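EmGH1 (Erythrobacter marinus, PDB 5Z87) probably hydrolyses beta-glucosides as a family 3 glycoside hydrolase, acting on the terminal glucose of substrates such as cellobiose. Local coordinates at residues 255-259 and 260-264; 558-561 and 562-565. All coordinates share one frame; numbering follows the deposited sequence.

How the interactions relate
The two contacts come in series along the chain and in different domains: interaction 1 in the N-terminal domain of glycosyl hydrolase family 3, a TIM-barrel relative, interaction 2 in the C-terminal domain. Their centres lie 39 Å apart, with nearest atoms about 28 Å from each other, and they share no helix or sheet. Interaction 1 marks where helix 254-261, which follows strand 229-235 of the parallel sheet, gives way to helix 263-270. Interaction 2 starts helix 561-569, which joins strands 527-533 and 574-580 of the second domain's mixed sheet. Residues of each also touch the second subunit, and those of interaction 1 reach strand 752-753 in the fibronectin type III-like range.

Interaction 1 of 2, residues 255-259 and 260-264; sequences VEMQN and VVLPP
Met257 and Leu262 meet where helix 254-261 gives way to helix 263-270, at a wider pi-type turn in the TIM-barrel-related domain of this family 3 glycoside hydrolase. Glu256 O takes the regular i+4 bond from Val260 N, at 2.7 Å, and Met257 O accepts from Leu262 N, five residues on, at 3.0 Å. The second is the straighter at the hydrogen, 158°, and both donors lie almost on the extension of the C=O bond they address. Pro263 has no N-H to offer; its ring instead sets CG 3.5 Å from Gln258 O. Asn259 O is hydrogen-bonded to a diethylene glycol molecule, probably from the crystallisation liquor. With CG of Met257 anti to its backbone nitrogen (chi1 175°) and the chain then bent twice, the thioether runs past Val261 and Leu262: CG lies 3.6 Å from Leu262 CD1, and SD sits 3.8 Å from Val261 CB. An alanine in place of Leu262 keeps the backbone bond but strips the isobutyl group from Met257 CG and SD, which would probably open a gap there and let the thioether shift more easily against Val261. The Glu256 carboxylate points elsewhere: OE1 is hydrogen-bonded to Gly253 N and to His251 ND1 of the second subunit, while Glu256 CG lies against CG2 of Val260. Asp285 of that subunit accepts from the N-H groups of Val255 and Glu256, tying the start of the helix to the dimer interface. Asn259 uses both ends of its amide, OD1 accepting from Arg753 N and ND2 folding back along the helix to Val255 O. That oxygen also receives Asn259 N, and the ND2 bond to Val255 O measures 2.7 Å, with the donor tilted 32° from the carbonyl plane.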
loop_
_atom_site.group_PDB
_atom_site.type_symbol
_atom_site.label_atom_id
_atom_site.label_comp_id
_atom_site.label_asym_id
_atom_site.label_seq_id
_atom_site.Cartn_x
_atom_site.Cartn_y
_atom_site.Cartn_z
ATOM N N VAL A 255 -5.186 10.034 12.241
ATOM C CA VAL A 255 -6.513 10.481 11.836
ATOM C C VAL A 255 -7.232 9.386 11.062
ATOM O O VAL A 255 -8.418 9.113 11.297
ATOM C CB VAL A 255 -6.414 11.786 11.028
ATOM C CG1 VAL A 255 -7.785 12.224 10.583
ATOM C CG2 VAL A 255 -5.757 12.873 11.879
ATOM N N GLU A 256 -6.526 8.739 10.134
ATOM C CA GLU A 256 -7.056 7.555 9.468
ATOM C C GLU A 256 -7.518 6.513 10.492
ATOM O O GLU A 256 -8.632 5.988 10.403
ATOM C CB GLU A 256 -5.984 6.977 8.539
ATOM C CG GLU A 256 -6.402 5.703 7.811
ATOM C CD GLU A 256 -5.246 5.042 7.068
ATOM O OE1 GLU A 256 -4.089 5.419 7.319
ATOM O OE2 GLU A 256 -5.493 4.141 6.233
ATOM N N MET A 257 -6.684 6.236 11.498
ATOM C CA MET A 257 -7.054 5.268 12.531
ATOM C C MET A 257 -8.350 5.664 13.239
ATOM O O MET A 257 -9.225 4.822 13.469
ATOM C CB MET A 257 -5.911 5.123 13.533
ATOM C CG MET A 257 -6.242 4.242 14.711
ATOM S SD MET A 257 -6.367 2.482 14.326
ATOM C CE MET A 257 -4.667 2.041 14.045
ATOM N N GLN A 258 -8.516 6.954 13.534
ATOM C CA GLN A 258 -9.701 7.427 14.240
ATOM C C GLN A 258 -10.960 7.373 13.379
ATOM O O GLN A 258 -12.056 7.154 13.909
ATOM C CB GLN A 258 -9.472 8.861 14.739
ATOM C CG GLN A 258 -8.637 8.946 16.028
ATOM C CD GLN A 258 -9.401 8.434 17.251
ATOM O OE1 GLN A 258 -10.626 8.445 17.270
ATOM N NE2 GLN A 258 -8.679 7.990 18.267
ATOM N N ASN A 259 -10.841 7.575 12.064
ATOM C CA ASN A 259 -12.025 7.707 11.222
ATOM C C ASN A 259 -12.263 6.541 10.272
ATOM O O ASN A 259 -13.354 6.466 9.693
ATOM C CB ASN A 259 -11.953 9.011 10.411
ATOM C CG ASN A 259 -11.845 10.231 11.306
ATOM O OD1 ASN A 259 -12.849 10.797 11.702
ATOM N ND2 ASN A 259 -10.617 10.639 11.622
ATOM N N VAL A 260 -11.292 5.645 10.082
ATOM C CA VAL A 260 -11.467 4.454 9.243
ATOM C C VAL A 260 -11.543 3.196 10.089
ATOM O O VAL A 260 -12.535 2.468 10.049
ATOM C CB VAL A 260 -10.344 4.330 8.187
ATOM C CG1 VAL A 260 -10.513 3.045 7.396
ATOM C CG2 VAL A 260 -10.319 5.525 7.258
ATOM N N VAL A 261 -10.495 2.917 10.854
ATOM C CA VAL A 261 -10.290 1.592 11.425
ATOM C C VAL A 261 -11.063 1.430 12.732
ATOM O O VAL A 261 -11.732 0.413 12.949
ATOM C CB VAL A 261 -8.778 1.353 11.613
ATOM C CG1 VAL A 261 -8.518 0.025 12.279
ATOM C CG2 VAL A 261 -8.055 1.445 10.258
ATOM N N LEU A 262 -10.986 2.423 13.615
ATOM C CA LEU A 262 -11.559 2.395 14.962
ATOM C C LEU A 262 -13.080 2.517 15.075
ATOM O O LEU A 262 -13.630 2.005 16.056
ATOM C CB LEU A 262 -10.937 3.509 15.812
ATOM C CG LEU A 262 -9.461 3.334 16.168
ATOM C CD1 LEU A 262 -9.003 4.482 17.052
ATOM C CD2 LEU A 262 -9.213 1.983 16.843
ATOM N N PRO A 263 -13.796 3.206 14.179
ATOM C CA PRO A 263 -15.237 3.486 14.445
ATOM C C PRO A 263 -16.052 2.233 14.740
ATOM O O PRO A 263 -16.941 2.270 15.611
ATOM C CB PRO A 263 -15.708 4.187 13.162
ATOM C CG PRO A 263 -14.464 4.907 12.684
ATOM C CD PRO A 263 -13.310 3.984 13.013
ATOM N N PRO A 264 -15.810 1.101 14.065
ATOM C CA PRO A 264 -16.566 -0.106 14.462
ATOM C C PRO A 264 -16.211 -0.608 15.847
ATOM O O PRO A 264 -17.103 -1.053 16.587
ATOM C CB PRO A 264 -16.218 -1.131 13.369
ATOM C CG PRO A 264 -15.013 -0.587 12.676
ATOM C CD PRO A 264 -15.114 0.900 12.778
#

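Interaction 2 of 2, residues 558-561 and 562-565; sequences IGEQ and NELA
Glu563 CG stands anti to its backbone nitrogen (chi1 -165°) with the rest of the chain extended, whereas Glu560 has CG beside its own nitrogen and bends at chi2; the two side chains consequently lie alongside each other, and Glu563 OE1 approaches the methylene CG of Glu560 at 3.9 Å. Their carboxylates are turned almost perpendicular, 89° apart, and the like charges stay separated, with 5.2 Å from Glu560 OE2 to Glu563 OE1. Each has an outside partner: Asn511 ND2 donates to Glu560 OE1, and Arg512 forms a salt bridge with Glu563 OE2, which probably offsets the charge of Glu563. Glu560 occupies the N-cap of helix 561-569, entered through a type II' beta turn from Ile558 to Gln561 with Gly559 at its positive-phi corner. The first helical bonds are Leu564 N to Glu560 O, in the carbonyl plane, and Ala565 N to Gln561 O. Two amides of the opening turn are served by water: one water accepts from Asn562 N, another from Glu563 N, and both donate to Gly559 O, so this carbonyl reaches the helix start through two bridges. Across the beta turn, the extended Gln561 side chain returns NE2 to Ile558 O at 3.1 Å, on a lone pair in the carbonyl plane and nearly straight at the hydrogen (165°). The other end of that amide, OE1, accepts from Gly533 N at the end of strand 527-533, while Leu564 turns its side chain onto Leu532 of the strand and Ile515 of helix 508-522.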
loop_
_atom_site.group_PDB
_atom_site.type_symbol
_atom_site.label_atom_id
_atom_site.label_comp_id
_atom_site.label_asym_id
_atom_site.label_seq_id
_atom_site.Cartn_x
_atom_site.Cartn_y
_atom_site.Cartn_z
ATOM N N ILE A 558 -8.829 -18.062 -10.471
ATOM C CA ILE A 558 -7.570 -18.794 -10.506
ATOM C C ILE A 558 -7.674 -19.949 -11.494
ATOM O O ILE A 558 -8.750 -20.527 -11.704
ATOM C CB ILE A 558 -7.193 -19.277 -9.091
ATOM C CG1 ILE A 558 -5.758 -19.780 -9.070
ATOM C CG2 ILE A 558 -8.138 -20.374 -8.604
ATOM C CD1 ILE A 558 -5.208 -19.872 -7.666
ATOM N N GLY A 559 -6.548 -20.250 -12.140
ATOM C CA GLY A 559 -6.416 -21.492 -12.888
ATOM C C GLY A 559 -7.118 -21.458 -14.236
ATOM O O GLY A 559 -6.986 -20.501 -15.012
ATOM N N GLU A 560 -7.877 -22.522 -14.521
ATOM C CA GLU A 560 -8.451 -22.752 -15.838
ATOM C C GLU A 560 -9.918 -22.396 -15.906
ATOM O O GLU A 560 -10.583 -22.758 -16.881
ATOM C CB GLU A 560 -8.266 -24.213 -16.256
ATOM C CG GLU A 560 -6.864 -24.533 -16.730
ATOM C CD GLU A 560 -5.865 -24.469 -15.603
ATOM O OE1 GLU A 560 -6.066 -25.175 -14.592
ATOM O OE2 GLU A 560 -4.892 -23.699 -15.717
ATOM N N GLN A 561 -10.441 -21.703 -14.899
ATOM C CA GLN A 561 -11.873 -21.432 -14.866
ATOM C C GLN A 561 -12.299 -20.501 -15.997
ATOM O O GLN A 561 -13.407 -20.636 -16.527
ATOM C CB GLN A 561 -12.262 -20.830 -13.521
ATOM C CG GLN A 561 -12.128 -21.756 -12.312
ATOM C CD GLN A 561 -12.498 -21.014 -11.042
ATOM O OE1 GLN A 561 -13.676 -20.888 -10.706
ATOM N NE2 GLN A 561 -11.495 -20.462 -10.368
ATOM N N ASN A 562 -11.457 -19.527 -16.358
ATOM C CA ASN A 562 -11.808 -18.660 -17.478
ATOM C C ASN A 562 -11.806 -19.443 -18.780
ATOM O O ASN A 562 -12.701 -19.268 -19.613
ATOM C CB ASN A 562 -10.850 -17.468 -17.564
ATOM C CG ASN A 562 -11.075 -16.464 -16.451
ATOM O OD1 ASN A 562 -12.205 -16.246 -16.012
ATOM N ND2 ASN A 562 -9.996 -15.857 -15.981
ATOM N N GLU A 563 -10.808 -20.312 -18.963
ATOM C CA GLU A 563 -10.807 -21.234 -20.094
ATOM C C GLU A 563 -12.119 -22.002 -20.169
ATOM O O GLU A 563 -12.778 -22.030 -21.214
ATOM C CB GLU A 563 -9.619 -22.193 -19.984
ATOM C CG GLU A 563 -9.314 -22.933 -21.272
ATOM C CD GLU A 563 -7.997 -23.672 -21.231
ATOM O OE1 GLU A 563 -7.129 -23.303 -20.402
ATOM O OE2 GLU A 563 -7.827 -24.619 -22.037
ATOM N N LEU A 564 -12.534 -22.602 -19.049
ATOM C CA LEU A 564 -13.790 -23.348 -19.036
ATOM C C LEU A 564 -14.964 -22.453 -19.406
ATOM O O LEU A 564 -15.842 -22.855 -20.182
ATOM C CB LEU A 564 -14.015 -23.977 -17.659
ATOM C CG LEU A 564 -15.430 -24.481 -17.354
ATOM C CD1 LEU A 564 -15.776 -25.738 -18.185
ATOM C CD2 LEU A 564 -15.605 -24.741 -15.856
ATOM N N ALA A 565 -14.993 -21.232 -18.865
ATOM C CA ALA A 565 -16.129 -20.351 -19.095
ATOM C C ALA A 565 -16.234 -19.956 -20.559
ATOM O O ALA A 565 -17.326 -19.980 -21.140
ATOM C CB ALA A 565 -16.020 -19.112 -18.215
HETATM O O HOH W 1 -9.175 -18.797 -14.936
HETATM O O HOH W 2 -8.365 -19.846 -17.545
#